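Local coordinates for calcineurin-like phosphoesterase domain-containing protein (Aquifex aeolicus, PDB 1XM7) that is of unknown function but belongs to the calcineurin-like phosphoesterases, and so probably acts as a metal-dependent hydrolase of phosphate esters, at residues A[118-124]-A[147-151]. Numbering follows the deposited sequence.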
ATOM      1  N   ASP A 118       8.556  11.967  -4.673  1.00 40.42           N
ATOM      2  CA  ASP A 118       9.295  10.757  -5.027  1.00 42.85           C
ATOM      3  C   ASP A 118      10.798  11.070  -4.962  1.00 43.91           C
ATOM      4  O   ASP A 118      11.332  11.870  -5.748  1.00 42.70           O
ATOM      5  CB  ASP A 118       8.912  10.272  -6.425  1.00 45.46           C
ATOM      6  CG  ASP A 118       9.422   8.870  -6.714  1.00 47.64           C
ATOM      7  OD1 ASP A 118      10.624   8.601  -6.491  1.00 50.69           O
ATOM      8  OD2 ASP A 118       8.621   8.031  -7.173  1.00 49.04           O
ATOM      9  N   PRO A 119      11.500  10.418  -4.025  1.00 45.55           N
ATOM     10  CA  PRO A 119      12.932  10.599  -3.807  1.00 46.83           C
ATOM     11  C   PRO A 119      13.782  10.224  -4.990  1.00 48.07           C
ATOM     12  O   PRO A 119      14.994  10.400  -4.955  1.00 49.54           O
ATOM     13  CB  PRO A 119      13.205   9.711  -2.599  1.00 46.96           C
ATOM     14  CG  PRO A 119      12.297   8.564  -2.848  1.00 46.15           C
ATOM     15  CD  PRO A 119      11.010   9.253  -3.265  1.00 46.34           C
ATOM     16  N   ILE A 120      13.158   9.705  -6.039  1.00 49.08           N
ATOM     17  CA  ILE A 120      13.911   9.296  -7.218  1.00 50.46           C
ATOM     18  C   ILE A 120      13.370   9.983  -8.456  1.00 51.11           C
ATOM     19  O   ILE A 120      13.961  10.936  -8.959  1.00 53.51           O
ATOM     20  CB  ILE A 120      13.838   7.762  -7.420  1.00 50.88           C
ATOM     21  CG1 ILE A 120      14.372   7.043  -6.174  1.00 51.02           C
ATOM     22  CG2 ILE A 120      14.643   7.361  -8.647  1.00 49.47           C
ATOM     23  CD1 ILE A 120      13.820   5.609  -5.985  1.00 54.19           C
ATOM     24  N   THR A 121      12.234   9.498  -8.937  1.00 51.10           N
ATOM     25  CA  THR A 121      11.615  10.066 -10.115  1.00 51.00           C
ATOM     26  C   THR A 121      10.173  10.454  -9.866  1.00 51.20           C
ATOM     27  O   THR A 121       9.334   9.606  -9.555  1.00 52.27           O
ATOM     28  CB  THR A 121      11.668   9.084 -11.279  1.00 50.97           C
ATOM     29  OG1 THR A 121      13.019   8.992 -11.749  1.00 50.38           O
ATOM     30  CG2 THR A 121      10.749   9.542 -12.411  1.00 51.38           C
ATOM     31  N   GLU A 122       9.891  11.743 -10.012  1.00 50.10           N
ATOM     32  CA  GLU A 122       8.546  12.254  -9.813  1.00 48.75           C
ATOM     33  C   GLU A 122       7.731  12.115 -11.083  1.00 46.60           C
ATOM     34  O   GLU A 122       7.603  13.050 -11.864  1.00 47.31           O
ATOM     35  CB  GLU A 122       8.611  13.707  -9.358  1.00 49.51           C
ATOM     36  CG  GLU A 122       8.766  13.813  -7.853  1.00 52.84           C
ATOM     37  CD  GLU A 122       9.396  15.105  -7.411  1.00 53.94           C
ATOM     38  OE1 GLU A 122      10.647  15.165  -7.368  1.00 54.71           O
ATOM     39  OE2 GLU A 122       8.638  16.058  -7.116  1.00 56.12           O
ATOM     40  N   ARG A 123       7.187  10.918 -11.269  1.00 44.37           N
ATOM     41  CA  ARG A 123       6.391  10.583 -12.437  1.00 41.82           C
ATOM     42  C   ARG A 123       4.997  11.179 -12.420  1.00 39.30           C
ATOM     43  O   ARG A 123       4.408  11.421 -13.469  1.00 38.16           O
ATOM     44  CB  ARG A 123       6.272   9.065 -12.558  1.00 44.10           C
ATOM     45  CG  ARG A 123       7.507   8.351 -13.095  1.00 45.55           C
ATOM     46  CD  ARG A 123       7.314   6.854 -12.959  1.00 45.89           C
ATOM     47  NE  ARG A 123       7.332   6.477 -11.548  1.00 48.97           N
ATOM     48  CZ  ARG A 123       6.974   5.285 -11.071  1.00 50.97           C
ATOM     49  NH1 ARG A 123       6.555   4.330 -11.897  1.00 51.81           N
ATOM     50  NH2 ARG A 123       7.050   5.043  -9.763  1.00 51.16           N
ATOM     51  N   TYR A 124       4.463  11.406 -11.229  1.00 37.26           N
ATOM     52  CA  TYR A 124       3.120  11.950 -11.107  1.00 34.16           C
ATOM     53  C   TYR A 124       3.107  13.159 -10.190  1.00 32.72           C
ATOM     54  O   TYR A 124       2.451  13.154  -9.151  1.00 33.49           O
ATOM     55  CB  TYR A 124       2.187  10.853 -10.586  1.00 33.37           C
ATOM     56  CG  TYR A 124       2.074   9.692 -11.546  1.00 32.71           C
ATOM     57  CD1 TYR A 124       1.374   9.827 -12.736  1.00 33.50           C
ATOM     58  CD2 TYR A 124       2.733   8.489 -11.309  1.00 33.42           C
ATOM     59  CE1 TYR A 124       1.330   8.803 -13.671  1.00 34.68           C
ATOM     60  CE2 TYR A 124       2.701   7.449 -12.245  1.00 33.04           C
ATOM     61  CZ  TYR A 124       1.996   7.620 -13.426  1.00 34.43           C
ATOM     62  OH  TYR A 124       1.962   6.631 -14.384  1.00 35.52           O
ATOM     63  N   HIS A 147       3.834   3.318  -3.793  1.00 30.88           N
ATOM     64  CA  HIS A 147       4.381   3.845  -5.030  1.00 31.12           C
ATOM     65  C   HIS A 147       5.904   3.854  -5.225  1.00 32.46           C
ATOM     66  O   HIS A 147       6.374   3.493  -6.302  1.00 33.09           O
ATOM     67  CB  HIS A 147       3.823   5.253  -5.251  1.00 29.49           C
ATOM     68  CG  HIS A 147       4.133   5.817  -6.602  1.00 30.86           C
ATOM     69  ND1 HIS A 147       5.245   6.591  -6.849  1.00 29.23           N
ATOM     70  CD2 HIS A 147       3.486   5.695  -7.786  1.00 29.43           C
ATOM     71  CE1 HIS A 147       5.271   6.924  -8.127  1.00 30.19           C
ATOM     72  NE2 HIS A 147       4.213   6.393  -8.717  1.00 32.26           N
ATOM     73  N   VAL A 148       6.677   4.268  -4.222  1.00 33.53           N
ATOM     74  CA  VAL A 148       8.140   4.305  -4.379  1.00 34.32           C
ATOM     75  C   VAL A 148       8.812   2.961  -4.101  1.00 35.42           C
ATOM     76  O   VAL A 148       8.830   2.484  -2.966  1.00 36.19           O
ATOM     77  CB  VAL A 148       8.787   5.361  -3.466  1.00 32.99           C
ATOM     78  CG1 VAL A 148      10.263   5.501  -3.820  1.00 33.46           C
ATOM     79  CG2 VAL A 148       8.064   6.696  -3.621  1.00 32.58           C
ATOM     80  N   HIS A 149       9.383   2.363  -5.141  1.00 36.45           N
ATOM     81  CA  HIS A 149      10.029   1.064  -5.014  1.00 36.72           C
ATOM     82  C   HIS A 149      11.393   1.091  -4.365  1.00 37.93           C
ATOM     83  O   HIS A 149      11.997   2.140  -4.162  1.00 36.91           O
ATOM     84  CB  HIS A 149      10.154   0.387  -6.380  1.00 33.73           C
ATOM     85  CG  HIS A 149       8.849   0.232  -7.095  1.00 34.07           C
ATOM     86  ND1 HIS A 149       7.708  -0.230  -6.473  1.00 33.31           N
ATOM     87  CD2 HIS A 149       8.499   0.484  -8.379  1.00 33.19           C
ATOM     88  CE1 HIS A 149       6.714  -0.253  -7.342  1.00 33.10           C
ATOM     89  NE2 HIS A 149       7.167   0.176  -8.506  1.00 31.80           N
ATOM     90  N   TRP A 150      11.869  -0.102  -4.048  1.00 41.27           N
ATOM     91  CA  TRP A 150      13.159  -0.269  -3.427  1.00 44.34           C
ATOM     92  C   TRP A 150      14.254   0.203  -4.371  1.00 46.40           C
ATOM     93  O   TRP A 150      14.160   0.027  -5.585  1.00 46.01           O
ATOM     94  CB  TRP A 150      13.380  -1.746  -3.090  1.00 45.43           C
ATOM     95  CG  TRP A 150      14.725  -2.024  -2.485  1.00 48.04           C
ATOM     96  CD1 TRP A 150      15.045  -2.037  -1.150  1.00 48.86           C
ATOM     97  CD2 TRP A 150      15.957  -2.223  -3.194  1.00 49.30           C
ATOM     98  NE1 TRP A 150      16.401  -2.224  -0.991  1.00 49.80           N
ATOM     99  CE2 TRP A 150      16.984  -2.339  -2.228  1.00 49.85           C
ATOM    100  CE3 TRP A 150      16.295  -2.303  -4.554  1.00 50.49           C
ATOM    101  CZ2 TRP A 150      18.327  -2.532  -2.581  1.00 49.59           C
ATOM    102  CZ3 TRP A 150      17.631  -2.491  -4.903  1.00 50.66           C
ATOM    103  CH2 TRP A 150      18.630  -2.603  -3.920  1.00 50.03           C
ATOM    104  N   ASN A 151      15.283   0.819  -3.804  1.00 49.11           N
ATOM    105  CA  ASN A 151      16.440   1.277  -4.561  1.00 51.34           C
ATOM    106  C   ASN A 151      17.600   1.005  -3.627  1.00 54.32           C
ATOM    107  O   ASN A 151      17.406   0.864  -2.419  1.00 52.97           O
ATOM    108  CB  ASN A 151      16.336   2.767  -4.911  1.00 49.32           C
ATOM    109  CG  ASN A 151      16.193   3.651  -3.693  1.00 48.52           C
ATOM    110  OD1 ASN A 151      15.310   4.511  -3.631  1.00 45.42           O
ATOM    111  ND2 ASN A 151      17.067   3.452  -2.716  1.00 47.85           N
TER
HETATM  112  O   HOH W   1       5.117   2.517  -8.531  1.00 36.12           O
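Neither 118-124 nor 147-151 is helix or strand; their backbones come nearest at Asp118 and Val148, with CA atoms 6.6 Å apart. Asp118 turns its own loop: OD1 accepts from Ile120 N at 2.8 Å, an Asx turn, and weakly from Thr121 N at 3.1 Å. An inverse gamma turn centred on Glu122 then brings Arg123 and Tyr124 round to His147, whose positive phi (66°) is unusual for a residue other than glycine. The contact between them is made by side chains and one water. Val148 supplies the apolar part, its CG1 3.8 Å from Pro119 CG and 4.2 Å from Ile120 CD1, while its CG2 touches Asp118 OD2 at 3.8 Å. Asp118 OD2 also lies at the edge of the His147 ring, 3.7 Å from His147 CE1. Arg123 lays one face of its guanidinium over His147 NE2; NH2 comes within 3.3 Å of that nitrogen, but at an angle too poor for a hydrogen bond. Instead, water 1 links the loops, donating to His147 O at 2.7 Å and accepting weakly from Arg123 NH2 at 3.4 Å. Tyr124 meets His147 rim to rim, with centroids 5.9 Å apart and planes at 77°. His147 and His149 belong to a Gly-His-Val-His sequence, the GHxH motif of metallophosphoesterases, consistent with a place at the probable active site; His147 N hydrogen-bonds to Asp9 and His149 ND1 to Asn170. The contact thus joins two loops at one end of the four-stranded sheet: 118-124 leads from strand 107-112 into helix 125-137, with Tyr124 at the N-cap position, and 147-151 follows strand 142-145.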